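Local coordinates for protein thiosulfate sulfurtransferase (Pseudomonas aeruginosa, PDB 1YT8) that probably transfers sulfur from thiosulfate to cyanide, as a sulfurtransferase built from repeated rhodanese-like domains, at residues S131-E136 / A217-T222; A147-A152 / I190-G195; G165-P170 / Q236-G241. All coordinates share one frame; numbering follows the deposited sequence.

In the fold
All three contacts reach one parallel sheet, ordered 131-132, 215-218, 188-192, 147-151, 167-168. Contact 1 joins one outermost strand to its neighbour. Contact 2 pairs two inner strands, and in contact 3 a loop, 236-241, runs beside the other outermost strand. The centres of contacts 1 and 2 lie about 9 Å apart, of 2 and 3 about 10 Å, of 1 and 3 about 18 Å. Along the chain contact 2 lies between the segments of contact 1, and contact 3 alternates with each. Probable backbone hydrogen bonds tie contacts 1 and 2 (Leu-218 to Val-191, Thr-222 to Cys-193) and contacts 2 and 3 (Ile-149 and Asp-151 to Ile-167). Strand 188-192 leads into the rhodanese-like loop carrying sulfite-bound Cys-193.

Contact 1: residues S131-E136 / A217-T222; sequences SLAAEE and ALRNGT
Ser-131 OG is gripped by two nitrogens of one side chain. Arg-219 NE (2.9 Å) and Arg-219 NH2 (3.0 Å) both donate hydrogen bonds to Ser-131 OG. The hydroxyl oxygen sits in the guanidinium plane, only 2° out of it, so the arginine holds it side-on. The Arg-219 chain leaves with CG anti to the backbone N and bends at chi3 (-52°), which turns NE toward Ser-131 OG. Leu-132 C lies over the centre of one guanidinium face. Ala-133 N lies over the same face, offset toward the rim. Ala-133 CB is 3.8 Å from NH1 of Arg-219.

Beside this grip the backbones pair as parallel strands, Ser-131 with Ala-217 and Leu-132 with Leu-218. Leu-132 N donates to Ala-217 O at 2.8 Å. Arg-219 N returns a bond to Leu-132 O, also 2.8 Å. This is the edge of the rhodanese-like alpha/beta sheet, where the short strand 131-132 is added beside strand 215-218. Both strands soon give way to helices. Ala-133 is the N-cap residue of helix 134-142, and its N donates to Glu-136 OE1 at 2.9 Å in a nearly straight bond (175°). Glu-136 OE1 lies well out of the guanidinium plane, beyond salt-bridge range. Its charge can act on the arginine only at a distance, and may steady its positive form.

Leu-218 CD1 reaches Ala-134 CA at 3.8 Å, and the leucine also packs on Val-137. Water 1 bridges the two segments, accepting from Ala-134 N and donating to Arg-219 O.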
ATOM      1  N   SER A 131      -8.515  23.685   8.667  1.00 13.07           N
ATOM      2  CA  SER A 131      -9.271  23.130   7.552  1.00 14.39           C
ATOM      3  C   SER A 131     -10.340  24.112   7.077  1.00 16.74           C
ATOM      4  O   SER A 131     -10.777  24.998   7.824  1.00 15.90           O
ATOM      5  CB  SER A 131      -9.913  21.788   7.935  1.00 14.78           C
ATOM      6  OG  SER A 131     -10.926  21.938   8.912  1.00 18.95           O
ATOM      7  N   LEU A 132     -10.744  23.955   5.821  1.00 14.64           N
ATOM      8  CA  LEU A 132     -11.762  24.798   5.203  1.00 14.27           C
ATOM      9  C   LEU A 132     -12.864  23.908   4.659  1.00 14.05           C
ATOM     10  O   LEU A 132     -12.591  22.847   4.104  1.00 15.36           O
ATOM     11  CB  LEU A 132     -11.159  25.602   4.052  1.00 14.10           C
ATOM     12  CG  LEU A 132     -10.175  26.704   4.430  1.00 14.81           C
ATOM     13  CD1 LEU A 132      -9.454  27.201   3.182  1.00 16.91           C
ATOM     14  CD2 LEU A 132     -10.929  27.835   5.111  1.00 16.06           C
ATOM     15  N   ALA A 133     -14.111  24.337   4.819  1.00 16.07           N
ATOM     16  CA  ALA A 133     -15.240  23.562   4.322  1.00 14.67           C
ATOM     17  C   ALA A 133     -15.249  23.605   2.804  1.00 14.17           C
ATOM     18  O   ALA A 133     -14.761  24.563   2.204  1.00 13.51           O
ATOM     19  CB  ALA A 133     -16.552  24.130   4.859  1.00 15.85           C
ATOM     20  N   ALA A 134     -15.801  22.568   2.181  1.00 14.00           N
ATOM     21  CA  ALA A 134     -15.889  22.532   0.723  1.00 14.42           C
ATOM     22  C   ALA A 134     -16.525  23.829   0.217  1.00 13.28           C
ATOM     23  O   ALA A 134     -16.091  24.401  -0.788  1.00 13.11           O
ATOM     24  CB  ALA A 134     -16.728  21.345   0.282  1.00 10.38           C
ATOM     25  N   GLU A 135     -17.551  24.291   0.925  1.00 15.03           N
ATOM     26  CA  GLU A 135     -18.253  25.514   0.545  1.00 14.97           C
ATOM     27  C   GLU A 135     -17.372  26.747   0.655  1.00 14.30           C
ATOM     28  O   GLU A 135     -17.502  27.684  -0.137  1.00 14.45           O
ATOM     29  CB  GLU A 135     -19.508  25.711   1.406  1.00 16.74           C
ATOM     30  CG  GLU A 135     -20.605  24.676   1.176  1.00 17.90           C
ATOM     31  CD  GLU A 135     -20.418  23.404   1.986  1.00 17.22           C
ATOM     32  OE1 GLU A 135     -19.385  23.265   2.676  1.00 16.74           O
ATOM     33  OE2 GLU A 135     -21.313  22.537   1.933  1.00 21.20           O
ATOM     34  N   GLU A 136     -16.482  26.760   1.641  1.00 16.18           N
ATOM     35  CA  GLU A 136     -15.595  27.904   1.808  1.00 14.02           C
ATOM     36  C   GLU A 136     -14.585  27.957   0.672  1.00 15.26           C
ATOM     37  O   GLU A 136     -14.263  29.033   0.169  1.00 11.91           O
ATOM     38  CB  GLU A 136     -14.864  27.829   3.151  1.00 17.20           C
ATOM     39  CG  GLU A 136     -15.763  28.083   4.351  1.00 20.03           C
ATOM     40  CD  GLU A 136     -15.013  28.018   5.665  1.00 24.18           C
ATOM     41  OE1 GLU A 136     -14.567  26.910   6.044  1.00 22.19           O
ATOM     42  OE2 GLU A 136     -14.864  29.080   6.316  1.00 24.91           O
ATOM     43  N   ALA A 217      -6.350  22.467   5.229  1.00 12.23           N
ATOM     44  CA  ALA A 217      -6.734  21.280   4.488  1.00 12.70           C
ATOM     45  C   ALA A 217      -8.152  21.472   3.960  1.00 14.51           C
ATOM     46  O   ALA A 217      -8.965  22.153   4.591  1.00 13.33           O
ATOM     47  CB  ALA A 217      -6.689  20.061   5.401  1.00 12.76           C
ATOM     48  N   LEU A 218      -8.438  20.917   2.784  1.00 13.64           N
ATOM     49  CA  LEU A 218      -9.799  20.976   2.271  1.00 13.53           C
ATOM     50  C   LEU A 218     -10.469  19.887   3.100  1.00 13.76           C
ATOM     51  O   LEU A 218     -10.147  18.703   2.960  1.00 13.73           O
ATOM     52  CB  LEU A 218      -9.863  20.603   0.790  1.00 14.28           C
ATOM     53  CG  LEU A 218     -11.277  20.292   0.275  1.00 15.60           C
ATOM     54  CD1 LEU A 218     -12.191  21.496   0.494  1.00 16.09           C
ATOM     55  CD2 LEU A 218     -11.219  19.928  -1.206  1.00 16.23           C
ATOM     56  N   ARG A 219     -11.387  20.284   3.974  1.00 13.50           N
ATOM     57  CA  ARG A 219     -12.062  19.336   4.854  1.00 13.83           C
ATOM     58  C   ARG A 219     -12.860  18.254   4.135  1.00 12.62           C
ATOM     59  O   ARG A 219     -13.836  18.534   3.450  1.00 13.72           O
ATOM     60  CB  ARG A 219     -12.973  20.084   5.827  1.00 14.18           C
ATOM     61  CG  ARG A 219     -13.519  19.227   6.956  1.00 16.51           C
ATOM     62  CD  ARG A 219     -14.388  20.080   7.867  1.00 19.37           C
ATOM     63  NE  ARG A 219     -13.674  21.286   8.281  1.00 19.84           N
ATOM     64  CZ  ARG A 219     -14.237  22.482   8.415  1.00 21.24           C
ATOM     65  NH1 ARG A 219     -15.530  22.644   8.166  1.00 21.01           N
ATOM     66  NH2 ARG A 219     -13.503  23.521   8.794  1.00 22.03           N
ATOM     67  N   ASN A 220     -12.420  17.012   4.310  1.00 13.14           N
ATOM     68  CA  ASN A 220     -13.048  15.835   3.720  1.00 14.82           C
ATOM     69  C   ASN A 220     -12.839  15.629   2.211  1.00 13.15           C
ATOM     70  O   ASN A 220     -13.511  14.807   1.594  1.00 14.32           O
ATOM     71  CB  ASN A 220     -14.540  15.807   4.080  1.00 13.37           C
ATOM     72  CG  ASN A 220     -14.768  15.863   5.586  1.00 16.45           C
ATOM     73  OD1 ASN A 220     -13.904  15.454   6.370  1.00 13.85           O
ATOM     74  ND2 ASN A 220     -15.931  16.358   5.997  1.00 13.64           N
ATOM     75  N   GLY A 221     -11.903  16.378   1.633  1.00 13.22           N
ATOM     76  CA  GLY A 221     -11.539  16.230   0.226  1.00 12.11           C
ATOM     77  C   GLY A 221     -12.568  16.121  -0.887  1.00 13.59           C
ATOM     78  O   GLY A 221     -13.598  16.791  -0.867  1.00 13.70           O
ATOM     79  N   THR A 222     -12.267  15.289  -1.884  1.00 13.52           N
ATOM     80  CA  THR A 222     -13.165  15.108  -3.022  1.00 13.54           C
ATOM     81  C   THR A 222     -14.502  14.520  -2.581  1.00 13.85           C
ATOM     82  O   THR A 222     -15.534  14.791  -3.195  1.00 13.60           O
ATOM     83  CB  THR A 222     -12.519  14.225  -4.133  1.00 11.74           C
ATOM     84  OG1 THR A 222     -12.200  12.929  -3.619  1.00 12.76           O
ATOM     85  CG2 THR A 222     -11.249  14.874  -4.648  1.00 11.33           C
TER
HETATM   86  O   HOH W   1     -16.241  20.085   3.668  1.00 20.04           O

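Contact 2: residues A147-A152 / I190-G195; sequences AVILDA and IVNCAG. With SO3 (sulfite ion), chain B.
Leu-150 N and Ile-190 O make the shortest backbone bond here, 2.7 Å. Three more link the parallel strands 147-151 and 190-192 and the residue beyond: Ile-190 N to Val-148 O, Asn-192 N to Leu-150 O, and Ala-152 N to Asn-192 O. The strand axes differ in direction by 25°.

Apolar contacts line both faces. Ile-149 lies beside Ile-190, with CG1 of the first 4.3 Å from CB of the second. On the face of Leu-150 and Val-191, Val-191 CG1 reaches Ala-152 CB at 4.0 Å.

The polar side chains meet at the strand ends. Asn-192 CG sits between the backbone N and carbonyl carbon (chi1 82°), which sets it beside Asp-151. Asn-192 ND2 donates to Asp-151 OD2 at 3.1 Å, from above the carboxylate plane. The two flat groups stand 80° apart. ND2 also donates to Cys-193 O, and water 2 donates to both Asp-151 OD2 and Asn-192 OD1. Arg-153 forms a salt bridge with the aspartate.

Cys-193 SG is covalently bound to the sulfite sulfur, 2.0 Å away. Ala-194 N donates to sulfite O1 at 2.8 Å, Gly-195 N donates to the same oxygen, and Arg-198 N also binds the ion. The loop following strand 188-192 thus cradles an anion with backbone N-H groups, consistent with the rhodanese active-site loop, in which a cysteine carries the transferred sulfur.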
ATOM      1  N   ALA A 147      -5.028  31.641  -4.271  1.00 17.17           N
ATOM      2  CA  ALA A 147      -4.858  30.412  -3.523  1.00 15.22           C
ATOM      3  C   ALA A 147      -4.589  29.275  -4.485  1.00 13.70           C
ATOM      4  O   ALA A 147      -5.049  29.298  -5.623  1.00 17.06           O
ATOM      5  CB  ALA A 147      -6.122  30.111  -2.720  1.00 14.84           C
ATOM      6  N   VAL A 148      -3.833  28.287  -4.030  1.00 13.92           N
ATOM      7  CA  VAL A 148      -3.556  27.122  -4.855  1.00 13.65           C
ATOM      8  C   VAL A 148      -4.051  25.912  -4.083  1.00 13.78           C
ATOM      9  O   VAL A 148      -3.967  25.871  -2.854  1.00 15.67           O
ATOM     10  CB  VAL A 148      -2.046  26.971  -5.177  1.00 12.91           C
ATOM     11  CG1 VAL A 148      -1.595  28.129  -6.064  1.00 15.12           C
ATOM     12  CG2 VAL A 148      -1.225  26.919  -3.900  1.00 15.65           C
ATOM     13  N   ILE A 149      -4.612  24.948  -4.804  1.00 12.82           N
ATOM     14  CA  ILE A 149      -5.122  23.730  -4.191  1.00 12.18           C
ATOM     15  C   ILE A 149      -4.185  22.619  -4.636  1.00 12.51           C
ATOM     16  O   ILE A 149      -4.083  22.321  -5.826  1.00 12.39           O
ATOM     17  CB  ILE A 149      -6.567  23.436  -4.654  1.00 12.91           C
ATOM     18  CG1 ILE A 149      -7.465  24.631  -4.308  1.00 12.99           C
ATOM     19  CG2 ILE A 149      -7.094  22.170  -3.972  1.00 14.99           C
ATOM     20  CD1 ILE A 149      -8.929  24.467  -4.698  1.00 12.86           C
ATOM     21  N   LEU A 150      -3.490  22.026  -3.672  1.00 11.88           N
ATOM     22  CA  LEU A 150      -2.529  20.966  -3.955  1.00 12.88           C
ATOM     23  C   LEU A 150      -3.079  19.610  -3.529  1.00 12.61           C
ATOM     24  O   LEU A 150      -3.460  19.420  -2.372  1.00 13.21           O
ATOM     25  CB  LEU A 150      -1.215  21.259  -3.230  1.00 11.77           C
ATOM     26  CG  LEU A 150      -0.724  22.707  -3.375  1.00 15.51           C
ATOM     27  CD1 LEU A 150       0.603  22.864  -2.652  1.00 13.50           C
ATOM     28  CD2 LEU A 150      -0.575  23.078  -4.845  1.00 12.95           C
ATOM     29  N   ASP A 151      -3.110  18.677  -4.476  1.00 12.25           N
ATOM     30  CA  ASP A 151      -3.622  17.329  -4.250  1.00 11.09           C
ATOM     31  C   ASP A 151      -2.469  16.411  -3.839  1.00  9.92           C
ATOM     32  O   ASP A 151      -1.565  16.145  -4.638  1.00 13.05           O
ATOM     33  CB  ASP A 151      -4.275  16.826  -5.535  1.00 12.03           C
ATOM     34  CG  ASP A 151      -5.185  15.648  -5.304  1.00 10.72           C
ATOM     35  OD1 ASP A 151      -4.744  14.679  -4.653  1.00 13.76           O
ATOM     36  OD2 ASP A 151      -6.340  15.692  -5.784  1.00 13.87           O
ATOM     37  N   ALA A 152      -2.518  15.916  -2.602  1.00 10.38           N
ATOM     38  CA  ALA A 152      -1.454  15.074  -2.043  1.00 10.04           C
ATOM     39  C   ALA A 152      -1.467  13.581  -2.363  1.00 10.27           C
ATOM     40  O   ALA A 152      -0.628  12.834  -1.852  1.00 13.23           O
ATOM     41  CB  ALA A 152      -1.409  15.264  -0.523  1.00 11.08           C
ATOM     42  N   ILE A 190      -3.921  25.315   0.014  1.00 13.18           N
ATOM     43  CA  ILE A 190      -4.947  24.380   0.449  1.00 13.32           C
ATOM     44  C   ILE A 190      -4.539  22.988  -0.022  1.00 12.71           C
ATOM     45  O   ILE A 190      -4.239  22.796  -1.199  1.00 15.06           O
ATOM     46  CB  ILE A 190      -6.308  24.751  -0.176  1.00 11.49           C
ATOM     47  CG1 ILE A 190      -6.708  26.163   0.265  1.00 12.91           C
ATOM     48  CG2 ILE A 190      -7.370  23.737   0.232  1.00 13.91           C
ATOM     49  CD1 ILE A 190      -7.906  26.729  -0.479  1.00 13.68           C
ATOM     50  N   VAL A 191      -4.510  22.025   0.895  1.00 12.56           N
ATOM     51  CA  VAL A 191      -4.128  20.656   0.548  1.00 11.59           C
ATOM     52  C   VAL A 191      -5.348  19.738   0.615  1.00 12.42           C
ATOM     53  O   VAL A 191      -6.120  19.793   1.574  1.00 15.13           O
ATOM     54  CB  VAL A 191      -3.047  20.098   1.520  1.00 11.41           C
ATOM     55  CG1 VAL A 191      -2.598  18.713   1.056  1.00 11.14           C
ATOM     56  CG2 VAL A 191      -1.845  21.052   1.597  1.00  9.16           C
ATOM     57  N   ASN A 192      -5.526  18.898  -0.405  1.00 11.40           N
ATOM     58  CA  ASN A 192      -6.650  17.971  -0.412  1.00 12.42           C
ATOM     59  C   ASN A 192      -6.203  16.564  -0.769  1.00 12.51           C
ATOM     60  O   ASN A 192      -5.097  16.347  -1.251  1.00 13.52           O
ATOM     61  CB  ASN A 192      -7.721  18.386  -1.438  1.00 12.56           C
ATOM     62  CG  ASN A 192      -7.383  17.938  -2.863  1.00 13.60           C
ATOM     63  OD1 ASN A 192      -6.697  18.640  -3.608  1.00 11.89           O
ATOM     64  ND2 ASN A 192      -7.855  16.748  -3.240  1.00 11.18           N
ATOM     65  N   CYS A 193      -7.082  15.612  -0.494  1.00 11.78           N
ATOM     66  CA  CYS A 193      -6.877  14.226  -0.867  1.00 11.86           C
ATOM     67  C   CYS A 193      -8.312  13.800  -1.153  1.00 12.67           C
ATOM     68  O   CYS A 193      -9.157  14.670  -1.399  1.00 11.14           O
ATOM     69  CB  CYS A 193      -6.206  13.403   0.251  1.00 11.75           C
ATOM     70  SG  CYS A 193      -7.192  12.923   1.674  1.00 18.07           S
ATOM     71  N   ALA A 194      -8.600  12.504  -1.146  1.00 12.60           N
ATOM     72  CA  ALA A 194      -9.956  12.035  -1.399  1.00 14.52           C
ATOM     73  C   ALA A 194     -10.817  12.146  -0.150  1.00 15.45           C
ATOM     74  O   ALA A 194     -11.993  12.509  -0.214  1.00 13.51           O
ATOM     75  CB  ALA A 194      -9.924  10.594  -1.891  1.00 14.17           C
ATOM     76  N   GLY A 195     -10.216  11.822   0.987  1.00 15.12           N
ATOM     77  CA  GLY A 195     -10.926  11.896   2.245  1.00 13.18           C
ATOM     78  C   GLY A 195     -10.323  12.964   3.131  1.00 13.37           C
ATOM     79  O   GLY A 195     -10.484  14.162   2.871  1.00 13.64           O
TER
HETATM   80  S   SO3 B 540      -7.175  10.926   1.838  1.00 26.35           S
HETATM   81  O1  SO3 B 540      -7.360  10.590   0.407  1.00 22.06           O
HETATM   82  O2  SO3 B 540      -8.215  10.289   2.672  1.00 28.52           O
HETATM   83  O3  SO3 B 540      -5.813  10.578   2.326  1.00 20.72           O
HETATM   84  O   HOH W   2      -7.401  18.035  -6.538  1.00 11.60           O

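Contact 3: residues G165-P170 / Q236-G241; sequences GGISVP and QTRRFG
Arg-238 runs its side chain past Gly-166 to Gly-165. The chain is extended from CG to NE. Arg-238 NH1 donates to Gly-166 O at 2.9 Å, on a lone pair in the carbonyl plane. Gly-165 CA lies 3.3 Å above one face of the guanidinium, toward its rim. Glu-233 takes NH2 in a salt bridge and also accepts from Gly-165 N, so one carboxylate ties both sides together. Ile-167 crosses the arginine at about a right angle, its CG1 4.1 Å from Arg-238 CB.

Phe-240 meets the other end of 165-170. Ser-168 O and Pro-170 CD approach the ring at its edge, and Pro-170 CD is 3.7 Å from Phe-240 CE2. Val-169 CG2 packs on Phe-240 CB at 4.3 Å.

Ser-168 sits between these two anchors. Ser-168 N donates to Arg-238 O at 2.9 Å. Ser-168 O accepts from Phe-240 N at 3.3 Å. Arg-239 makes a cation-pi contact with Phe-155. The single bridge of Ser-168 with Arg-239 lays the loop after helix 221-227 along strand 167-168, an outermost strand of the parallel rhodanese-like sheet.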
ATOM      1  N   GLY A 165      -9.085  23.322 -10.576  1.00 14.01           N
ATOM      2  CA  GLY A 165      -7.836  24.061 -10.528  1.00 13.40           C
ATOM      3  C   GLY A 165      -6.736  23.391  -9.725  1.00 11.74           C
ATOM      4  O   GLY A 165      -5.623  23.899  -9.658  1.00 13.18           O
ATOM      5  N   GLY A 166      -7.045  22.248  -9.122  1.00 13.36           N
ATOM      6  CA  GLY A 166      -6.063  21.538  -8.318  1.00 12.64           C
ATOM      7  C   GLY A 166      -4.796  21.155  -9.061  1.00 13.30           C
ATOM      8  O   GLY A 166      -4.814  20.900 -10.268  1.00 13.87           O
ATOM      9  N   ILE A 167      -3.693  21.105  -8.320  1.00 14.56           N
ATOM     10  CA  ILE A 167      -2.379  20.759  -8.863  1.00 14.03           C
ATOM     11  C   ILE A 167      -1.854  19.531  -8.129  1.00 12.81           C
ATOM     12  O   ILE A 167      -1.857  19.495  -6.903  1.00 13.89           O
ATOM     13  CB  ILE A 167      -1.382  21.920  -8.649  1.00 14.37           C
ATOM     14  CG1 ILE A 167      -1.927  23.191  -9.306  1.00 13.72           C
ATOM     15  CG2 ILE A 167      -0.003  21.542  -9.211  1.00 14.84           C
ATOM     16  CD1 ILE A 167      -1.226  24.467  -8.876  1.00 16.41           C
ATOM     17  N   SER A 168      -1.403  18.528  -8.873  1.00 13.10           N
ATOM     18  CA  SER A 168      -0.883  17.316  -8.256  1.00 12.50           C
ATOM     19  C   SER A 168       0.472  17.531  -7.583  1.00 13.00           C
ATOM     20  O   SER A 168       1.453  17.898  -8.235  1.00 13.48           O
ATOM     21  CB  SER A 168      -0.760  16.206  -9.301  1.00 11.71           C
ATOM     22  OG  SER A 168      -0.111  15.070  -8.754  1.00 15.74           O
ATOM     23  N   VAL A 169       0.515  17.315  -6.272  1.00 11.75           N
ATOM     24  CA  VAL A 169       1.745  17.450  -5.500  1.00 11.01           C
ATOM     25  C   VAL A 169       1.714  16.381  -4.408  1.00 12.77           C
ATOM     26  O   VAL A 169       1.344  16.660  -3.261  1.00 14.43           O
ATOM     27  CB  VAL A 169       1.873  18.846  -4.834  1.00 11.87           C
ATOM     28  CG1 VAL A 169       3.261  18.998  -4.211  1.00 11.89           C
ATOM     29  CG2 VAL A 169       1.625  19.948  -5.853  1.00 12.57           C
ATOM     30  N   PRO A 170       2.092  15.138  -4.754  1.00 12.91           N
ATOM     31  CA  PRO A 170       2.107  14.018  -3.809  1.00 15.59           C
ATOM     32  C   PRO A 170       2.715  14.396  -2.460  1.00 15.23           C
ATOM     33  O   PRO A 170       3.702  15.129  -2.392  1.00 18.09           O
ATOM     34  CB  PRO A 170       2.917  12.958  -4.548  1.00 14.65           C
ATOM     35  CG  PRO A 170       2.530  13.202  -5.975  1.00 16.02           C
ATOM     36  CD  PRO A 170       2.613  14.715  -6.065  1.00 14.65           C
ATOM     37  N   GLN A 236      -7.363  15.660 -15.289  1.00 13.89           N
ATOM     38  CA  GLN A 236      -6.497  16.826 -15.228  1.00 13.30           C
ATOM     39  C   GLN A 236      -5.026  16.425 -15.218  1.00 13.64           C
ATOM     40  O   GLN A 236      -4.685  15.281 -14.898  1.00 13.35           O
ATOM     41  CB  GLN A 236      -6.839  17.670 -14.004  1.00 13.05           C
ATOM     42  CG  GLN A 236      -8.257  18.225 -14.044  1.00 14.07           C
ATOM     43  CD  GLN A 236      -8.574  18.927 -15.354  1.00 18.52           C
ATOM     44  OE1 GLN A 236      -9.386  18.447 -16.151  1.00 20.08           O
ATOM     45  NE2 GLN A 236      -7.933  20.063 -15.584  1.00 14.55           N
ATOM     46  N   THR A 237      -4.158  17.378 -15.557  1.00 14.75           N
ATOM     47  CA  THR A 237      -2.728  17.117 -15.643  1.00 14.33           C
ATOM     48  C   THR A 237      -1.829  18.181 -14.999  1.00 15.54           C
ATOM     49  O   THR A 237      -0.620  18.178 -15.220  1.00 16.21           O
ATOM     50  CB  THR A 237      -2.303  16.960 -17.125  1.00 16.48           C
ATOM     51  OG1 THR A 237      -2.572  18.179 -17.826  1.00 17.38           O
ATOM     52  CG2 THR A 237      -3.087  15.836 -17.796  1.00 16.79           C
ATOM     53  N   ARG A 238      -2.406  19.094 -14.221  1.00 15.72           N
ATOM     54  CA  ARG A 238      -1.597  20.123 -13.569  1.00 14.78           C
ATOM     55  C   ARG A 238      -0.694  19.429 -12.561  1.00 15.31           C
ATOM     56  O   ARG A 238      -1.151  18.608 -11.764  1.00 13.93           O
ATOM     57  CB  ARG A 238      -2.485  21.141 -12.855  1.00 14.72           C
ATOM     58  CG  ARG A 238      -3.626  21.652 -13.711  1.00 13.93           C
ATOM     59  CD  ARG A 238      -4.294  22.861 -13.077  1.00 15.35           C
ATOM     60  NE  ARG A 238      -5.594  23.122 -13.685  1.00 17.33           N
ATOM     61  CZ  ARG A 238      -6.707  22.465 -13.375  1.00 20.06           C
ATOM     62  NH1 ARG A 238      -6.683  21.511 -12.453  1.00 16.39           N
ATOM     63  NH2 ARG A 238      -7.844  22.755 -13.995  1.00 20.19           N
ATOM     64  N   ARG A 239       0.589  19.762 -12.591  1.00 15.63           N
ATOM     65  CA  ARG A 239       1.535  19.127 -11.694  1.00 17.04           C
ATOM     66  C   ARG A 239       2.696  20.040 -11.317  1.00 16.92           C
ATOM     67  O   ARG A 239       2.970  21.031 -11.994  1.00 18.64           O
ATOM     68  CB  ARG A 239       2.048  17.835 -12.352  1.00 20.89           C
ATOM     69  CG  ARG A 239       3.278  17.230 -11.704  1.00 26.63           C
ATOM     70  CD  ARG A 239       3.236  15.705 -11.691  1.00 31.35           C
ATOM     71  NE  ARG A 239       2.979  15.111 -13.000  1.00 32.75           N
ATOM     72  CZ  ARG A 239       3.066  13.805 -13.250  1.00 33.17           C
ATOM     73  NH1 ARG A 239       3.408  12.963 -12.280  1.00 31.76           N
ATOM     74  NH2 ARG A 239       2.809  13.339 -14.466  1.00 31.28           N
ATOM     75  N   PHE A 240       3.364  19.706 -10.216  1.00 16.98           N
ATOM     76  CA  PHE A 240       4.507  20.473  -9.751  1.00 18.11           C
ATOM     77  C   PHE A 240       5.606  20.387 -10.806  1.00 18.67           C
ATOM     78  O   PHE A 240       5.579  19.516 -11.679  1.00 17.64           O
ATOM     79  CB  PHE A 240       5.018  19.900  -8.423  1.00 19.37           C
ATOM     80  CG  PHE A 240       5.556  18.497  -8.534  1.00 20.24           C
ATOM     81  CD1 PHE A 240       6.858  18.266  -8.975  1.00 20.79           C
ATOM     82  CD2 PHE A 240       4.751  17.404  -8.223  1.00 20.36           C
ATOM     83  CE1 PHE A 240       7.349  16.966  -9.106  1.00 21.51           C
ATOM     84  CE2 PHE A 240       5.229  16.101  -8.350  1.00 20.44           C
ATOM     85  CZ  PHE A 240       6.529  15.880  -8.793  1.00 22.96           C
ATOM     86  N   GLY A 241       6.578  21.285 -10.712  1.00 19.48           N
ATOM     87  CA  GLY A 241       7.670  21.273 -11.663  1.00 20.94           C
ATOM     88  C   GLY A 241       9.009  21.197 -10.958  1.00 22.25           C
ATOM     89  O   GLY A 241       9.073  21.056  -9.732  1.00 22.04           O
TER